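PDB 3OD1: ATP phosphoribosyltransferase regulatory subunit from Bacillus halodurans, which is probably required, together with the HisG subunit, for the first step of histidine biosynthesis and may let histidine feedback-regulate ATP phosphoribosyltransferase. Local coordinates for residues Y200-K205 with L217-L221; R189-K195 with T270-M275. All coordinates share one frame. Residue numbers count along the deposited sequence, not the author numbering.

Contact 1: residues Y200-K205 with L217-L221; sequences YREHVK and LMNLL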
loop_
_atom_site.group_PDB
_atom_site.type_symbol
_atom_site.label_atom_id
_atom_site.label_comp_id
_atom_site.label_asym_id
_atom_site.label_seq_id
_atom_site.Cartn_x
_atom_site.Cartn_y
_atom_site.Cartn_z
ATOM N N TYR B 200 -4.090 32.728 25.298
ATOM C CA TYR B 200 -2.867 32.601 26.076
ATOM C C TYR B 200 -2.492 33.914 26.757
ATOM O O TYR B 200 -2.193 33.929 27.955
ATOM C CB TYR B 200 -1.738 32.117 25.168
ATOM C CG TYR B 200 -0.375 32.004 25.812
ATOM C CD1 TYR B 200 0.137 30.767 26.186
ATOM C CD2 TYR B 200 0.417 33.128 26.009
ATOM C CE1 TYR B 200 1.392 30.654 26.750
ATOM C CE2 TYR B 200 1.671 33.026 26.576
ATOM C CZ TYR B 200 2.151 31.789 26.946
ATOM O OH TYR B 200 3.403 31.691 27.503
ATOM N N ARG B 201 -2.508 35.013 26.005
ATOM C CA ARG B 201 -2.216 36.327 26.586
ATOM C C ARG B 201 -3.242 36.690 27.658
ATOM O O ARG B 201 -2.887 37.187 28.724
ATOM C CB ARG B 201 -2.175 37.423 25.513
ATOM C CG ARG B 201 -1.045 37.295 24.508
ATOM C CD ARG B 201 -1.212 38.311 23.376
ATOM N NE ARG B 201 -0.526 37.913 22.146
ATOM C CZ ARG B 201 0.782 38.058 21.941
ATOM N NH1 ARG B 201 1.548 38.584 22.891
ATOM N NH2 ARG B 201 1.324 37.671 20.793
ATOM N N GLU B 202 -4.513 36.432 27.368
ATOM C CA GLU B 202 -5.590 36.747 28.296
ATOM C C GLU B 202 -5.411 35.964 29.594
ATOM O O GLU B 202 -5.586 36.503 30.685
ATOM C CB GLU B 202 -6.947 36.419 27.665
ATOM C CG GLU B 202 -8.122 37.174 28.272
ATOM C CD GLU B 202 -8.185 38.628 27.819
ATOM O OE1 GLU B 202 -8.599 39.490 28.628
ATOM O OE2 GLU B 202 -7.822 38.910 26.654
ATOM N N HIS B 203 -5.052 34.692 29.463
ATOM C CA HIS B 203 -4.892 33.811 30.611
ATOM C C HIS B 203 -3.724 34.229 31.495
ATOM O O HIS B 203 -3.806 34.169 32.724
ATOM C CB HIS B 203 -4.700 32.366 30.154
ATOM C CG HIS B 203 -4.682 31.382 31.279
ATOM N ND1 HIS B 203 -3.573 30.620 31.587
ATOM C CD2 HIS B 203 -5.632 31.045 32.184
ATOM C CE1 HIS B 203 -3.847 29.850 32.623
ATOM N NE2 HIS B 203 -5.089 30.088 33.006
ATOM N N VAL B 204 -2.632 34.643 30.864
ATOM C CA VAL B 204 -1.439 35.039 31.596
ATOM C C VAL B 204 -1.717 36.279 32.444
ATOM O O VAL B 204 -1.266 36.379 33.584
ATOM C CB VAL B 204 -0.254 35.302 30.641
ATOM C CG1 VAL B 204 0.953 35.795 31.410
ATOM C CG2 VAL B 204 0.094 34.036 29.873
ATOM N N LYS B 205 -2.470 37.219 31.883
ATOM C CA LYS B 205 -2.802 38.442 32.599
ATOM C C LYS B 205 -3.793 38.184 33.732
ATOM O O LYS B 205 -3.879 38.970 34.674
ATOM C CB LYS B 205 -3.336 39.506 31.635
ATOM C CG LYS B 205 -2.304 39.972 30.626
ATOM C CD LYS B 205 -2.704 41.283 29.972
ATOM C CE LYS B 205 -1.606 41.788 29.044
ATOM N NZ LYS B 205 -1.864 43.172 28.557
ATOM N N LEU B 217 6.501 34.724 30.446
ATOM C CA LEU B 217 5.499 33.915 29.762
ATOM C C LEU B 217 5.078 34.574 28.454
ATOM O O LEU B 217 4.898 33.904 27.431
ATOM C CB LEU B 217 4.281 33.687 30.660
ATOM C CG LEU B 217 4.531 32.797 31.882
ATOM C CD1 LEU B 217 3.261 32.598 32.686
ATOM C CD2 LEU B 217 5.091 31.465 31.448
HETATM N N MSE B 218 4.944 35.894 28.501
HETATM C CA MSE B 218 4.501 36.685 27.360
HETATM C C MSE B 218 5.516 36.657 26.216
HETATM O O MSE B 218 5.149 36.504 25.037
HETATM C CB MSE B 218 4.251 38.130 27.810
HETATM C CG MSE B 218 3.035 38.774 27.183
HETATM SE SE MSE B 218 1.406 37.798 27.597
HETATM C CE MSE B 218 0.545 39.110 28.749
ATOM N N ASN B 219 6.792 36.796 26.568
ATOM C CA ASN B 219 7.858 36.868 25.573
ATOM C C ASN B 219 8.131 35.543 24.857
ATOM O O ASN B 219 8.760 35.521 23.799
ATOM C CB ASN B 219 9.140 37.439 26.189
ATOM C CG ASN B 219 9.076 38.948 26.363
ATOM O OD1 ASN B 219 8.583 39.663 25.487
ATOM N ND2 ASN B 219 9.570 39.439 27.495
ATOM N N LEU B 220 7.656 34.443 25.435
ATOM C CA LEU B 220 7.743 33.137 24.782
ATOM C C LEU B 220 7.146 33.213 23.390
ATOM O O LEU B 220 7.729 32.718 22.436
ATOM C CB LEU B 220 7.000 32.076 25.592
ATOM C CG LEU B 220 6.799 30.715 24.922
ATOM C CD1 LEU B 220 8.136 30.112 24.496
ATOM C CD2 LEU B 220 6.065 29.797 25.882
ATOM N N LEU B 221 5.980 33.846 23.288
ATOM C CA LEU B 221 5.251 33.974 22.024
ATOM C C LEU B 221 6.052 34.679 20.931
ATOM O O LEU B 221 5.773 34.520 19.744
ATOM C CB LEU B 221 3.945 34.726 22.255
ATOM C CG LEU B 221 2.667 33.898 22.360
ATOM C CD1 LEU B 221 2.918 32.554 23.031
ATOM C CD2 LEU B 221 1.587 34.692 23.084
#
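Residues 200-205 belong to helix 197-206, and 217-221 lie at the C-terminal part of helix 211-220. The two backbones come nearest at Arg201 and Met218, whose CA atoms are 6.8 Å apart, with Val204 and Leu217 next at 7.3 Å. Tyr200, in a t rotamer, reaches across the gap, and its hydroxyl OH donates a hydrogen bond of 2.7 Å to the backbone O of Leu217. That carbonyl lies near the plane of the ring, while Leu221 CD1 sits over one face, 4.0 Å from the centroid, as a CH-pi contact. The extended side chain of Arg201 brings its guanidinium against Leu221, whose CD2 lies over one face, 3.6 Å from Arg201 CZ. Met218, a selenomethionine and the most covered residue here, extends to helix 197-206, its CE 3.4 Å from Lys205 CE and 4.3 Å from Val204 CG1. Val204 CG1 also meets Leu217 CB at 4.0 Å. Tyr200, Val204 and Leu217 all touch Leu188 of helix 182-193, and Leu217 and Leu220 rest on helix 168-179. The arrangement is a helical hairpin, two consecutive helices joined by a short loop, packed within a larger helical cluster of the histidyl-tRNA synthetase-like region.

Contact 2: residues R189-K195 with T270-M275; sequences RRFLYEK and TLVLHM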
loop_
_atom_site.group_PDB
_atom_site.type_symbol
_atom_site.label_atom_id
_atom_site.label_comp_id
_atom_site.label_asym_id
_atom_site.label_seq_id
_atom_site.Cartn_x
_atom_site.Cartn_y
_atom_site.Cartn_z
ATOM N N ARG B 189 0.118 25.310 28.370
ATOM C CA ARG B 189 0.552 24.471 27.250
ATOM C C ARG B 189 -0.591 24.205 26.270
ATOM O O ARG B 189 -0.378 24.095 25.059
ATOM C CB ARG B 189 1.090 23.131 27.766
ATOM C CG ARG B 189 2.409 22.687 27.137
ATOM C CD ARG B 189 2.756 21.248 27.517
ATOM N NE ARG B 189 2.316 20.912 28.869
ATOM C CZ ARG B 189 3.014 21.164 29.971
ATOM N NH1 ARG B 189 4.197 21.756 29.895
ATOM N NH2 ARG B 189 2.529 20.827 31.155
ATOM N N ARG B 190 -1.800 24.082 26.811
ATOM C CA ARG B 190 -2.994 23.843 26.010
ATOM C C ARG B 190 -3.246 24.997 25.040
ATOM O O ARG B 190 -3.565 24.772 23.871
ATOM C CB ARG B 190 -4.199 23.653 26.923
ATOM C CG ARG B 190 -5.527 23.649 26.196
ATOM C CD ARG B 190 -5.748 22.328 25.545
ATOM N NE ARG B 190 -5.559 21.244 26.500
ATOM C CZ ARG B 190 -5.640 19.959 26.176
ATOM N NH1 ARG B 190 -5.905 19.613 24.918
ATOM N NH2 ARG B 190 -5.455 19.027 27.107
ATOM N N PHE B 191 -3.086 26.231 25.519
ATOM C CA PHE B 191 -3.216 27.395 24.638
ATOM C C PHE B 191 -2.230 27.318 23.470
ATOM O O PHE B 191 -2.592 27.599 22.327
ATOM C CB PHE B 191 -3.036 28.707 25.402
ATOM C CG PHE B 191 -4.203 29.063 26.277
ATOM C CD1 PHE B 191 -5.401 29.474 25.719
ATOM C CD2 PHE B 191 -4.104 28.982 27.658
ATOM C CE1 PHE B 191 -6.482 29.801 26.520
ATOM C CE2 PHE B 191 -5.184 29.309 28.471
ATOM C CZ PHE B 191 -6.372 29.716 27.902
ATOM N N LEU B 192 -0.991 26.936 23.764
ATOM C CA LEU B 192 0.045 26.818 22.734
ATOM C C LEU B 192 -0.283 25.689 21.770
ATOM O O LEU B 192 -0.175 25.839 20.555
ATOM C CB LEU B 192 1.421 26.575 23.367
ATOM C CG LEU B 192 1.924 27.689 24.294
ATOM C CD1 LEU B 192 3.138 27.235 25.098
ATOM C CD2 LEU B 192 2.241 28.948 23.491
ATOM N N TYR B 193 -0.684 24.555 22.325
ATOM C CA TYR B 193 -1.053 23.399 21.526
ATOM C C TYR B 193 -2.138 23.754 20.510
ATOM O O TYR B 193 -2.108 23.313 19.355
ATOM C CB TYR B 193 -1.529 22.291 22.463
ATOM C CG TYR B 193 -2.104 21.087 21.771
ATOM C CD1 TYR B 193 -1.300 20.247 21.009
ATOM C CD2 TYR B 193 -3.451 20.768 21.909
ATOM C CE1 TYR B 193 -1.832 19.126 20.381
ATOM C CE2 TYR B 193 -3.990 19.662 21.294
ATOM C CZ TYR B 193 -3.183 18.843 20.528
ATOM O OH TYR B 193 -3.732 17.737 19.920
ATOM N N GLU B 194 -3.093 24.571 20.935
ATOM C CA GLU B 194 -4.186 24.962 20.055
ATOM C C GLU B 194 -3.861 26.255 19.315
ATOM O O GLU B 194 -4.705 26.802 18.604
ATOM C CB GLU B 194 -5.477 25.098 20.858
ATOM C CG GLU B 194 -5.945 23.774 21.435
ATOM C CD GLU B 194 -6.992 23.946 22.505
ATOM O OE1 GLU B 194 -7.439 25.093 22.710
ATOM O OE2 GLU B 194 -7.364 22.935 23.142
ATOM N N LYS B 195 -2.630 26.729 19.492
ATOM C CA LYS B 195 -2.142 27.939 18.824
ATOM C C LYS B 195 -3.047 29.143 19.075
ATOM O O LYS B 195 -3.211 30.017 18.224
ATOM C CB LYS B 195 -1.925 27.682 17.330
ATOM C CG LYS B 195 -0.954 26.536 17.103
ATOM C CD LYS B 195 -0.724 26.272 15.645
ATOM C CE LYS B 195 -0.009 24.947 15.445
ATOM N NZ LYS B 195 1.337 24.924 16.059
ATOM N N THR B 270 7.219 28.302 20.248
ATOM C CA THR B 270 5.849 28.160 20.745
ATOM C C THR B 270 5.271 26.797 20.352
ATOM O O THR B 270 4.169 26.431 20.764
ATOM C CB THR B 270 4.911 29.268 20.224
ATOM O OG1 THR B 270 4.611 29.034 18.850
ATOM C CG2 THR B 270 5.560 30.641 20.397
ATOM N N LEU B 271 6.033 26.045 19.568
ATOM C CA LEU B 271 5.513 24.822 18.962
ATOM C C LEU B 271 5.272 23.733 19.999
ATOM O O LEU B 271 6.199 23.296 20.675
ATOM C CB LEU B 271 6.471 24.319 17.879
ATOM C CG LEU B 271 5.999 23.131 17.038
ATOM C CD1 LEU B 271 4.780 23.509 16.188
ATOM C CD2 LEU B 271 7.135 22.629 16.166
ATOM N N VAL B 272 4.017 23.314 20.125
ATOM C CA VAL B 272 3.646 22.182 20.962
ATOM C C VAL B 272 2.852 21.209 20.091
ATOM O O VAL B 272 1.728 21.511 19.683
ATOM C CB VAL B 272 2.767 22.623 22.153
ATOM C CG1 VAL B 272 2.199 21.396 22.903
ATOM C CG2 VAL B 272 3.543 23.551 23.100
ATOM N N LEU B 273 3.432 20.054 19.776
ATOM C CA LEU B 273 2.792 19.138 18.822
ATOM C C LEU B 273 1.809 18.199 19.513
ATOM O O LEU B 273 0.978 17.568 18.871
ATOM C CB LEU B 273 3.845 18.329 18.044
ATOM C CG LEU B 273 4.726 19.010 16.976
ATOM C CD1 LEU B 273 5.653 17.989 16.322
ATOM C CD2 LEU B 273 3.886 19.685 15.906
ATOM N N HIS B 274 1.904 18.120 20.836
ATOM C CA HIS B 274 1.166 17.126 21.593
ATOM C C HIS B 274 1.297 17.499 23.063
ATOM O O HIS B 274 2.290 18.108 23.464
ATOM C CB HIS B 274 1.763 15.740 21.321
ATOM C CG HIS B 274 0.864 14.602 21.689
ATOM N ND1 HIS B 274 0.654 14.214 22.995
ATOM C CD2 HIS B 274 0.141 13.750 20.922
ATOM C CE1 HIS B 274 -0.171 13.181 23.018
ATOM N NE2 HIS B 274 -0.499 12.881 21.774
HETATM N N MSE B 275 0.308 17.154 23.876
HETATM C CA MSE B 275 0.386 17.501 25.293
HETATM C C MSE B 275 1.429 16.693 26.074
HETATM O O MSE B 275 1.920 17.162 27.105
HETATM C CB MSE B 275 -0.993 17.423 25.962
HETATM C CG MSE B 275 -2.001 18.441 25.426
HETATM SE SE MSE B 275 -1.497 20.285 25.847
HETATM C CE MSE B 275 -1.816 20.249 27.786
HETATM O O HOH W 1 1.599 24.358 18.840
HETATM O O HOH W 2 3.055 27.191 16.905
#
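Met275, a selenomethionine, gives up the most surface here. Its side chain, m at all three chi angles, curls against the last turns of helix 182-193, placing SE 3.9 Å from Arg190 CA and 3.9 Å from Tyr193 CB. The selenium stands 4.8 Å from the centroid of the Tyr193 ring, obliquely, in a Met-aromatic contact, and Met275 CG lies over one face of that ring. The same CG lies over a face of the Arg190 guanidinium, 3.9 Å from NH2. Tyr193 also turns its ring edge to the loop backbone: CD1 is 3.5 Å from Val272 O and CE1 is 3.6 Å from Leu273 O.

The helix stops here in a Schellman motif. Lys195, with positive phi, is the C' residue; its N bonds to Leu192 O at 2.8 Å, and Asn196 N bonds to Phe191 O. The chain leaves the helix here beside the loop that joins strands 265-268 and 281-286 of the large mixed sheet.

Val272 points at the helix from that loop, its CA 4.9 Å from that of Tyr193. Its CG2 meets Leu192 CB at 3.7 Å and its CG1 meets Tyr193 CB at 3.9 Å. No direct hydrogen bond crosses, but water 1 donates to Leu192 O (2.9 Å) and accepts from Val272 N (2.9 Å) and Lys195 NZ (2.9 Å). Water 2 accepts from Lys195 NZ at 3.0 Å and donates to Thr270 OG1 at 3.1 Å, a hydroxyl also hydrogen-bonded to Asp268 and Tyr197.

In the fold
The centres of contacts 1 and 2 lie about 13 Å apart, on the same side of the chain's centre, and contact 1 is nested in sequence between the two segments of contact 2. Helix 182-193 is followed, after a short turn, by helix 197-206, and the two meet directly: Phe191 CE2 is 3.5 Å from His203 CB. Helix 182-193 also packs on segment 217-221, with Leu192 CD2 3.7 Å from Leu221 CD1. The second segments touch as well, Thr270 CG2 lying 3.6 Å from Leu220 O. Contact 1 thus joins helices within the helical cluster, whereas contact 2 links that cluster to a loop of the mixed sheet, all inside the histidyl-tRNA synthetase-like region.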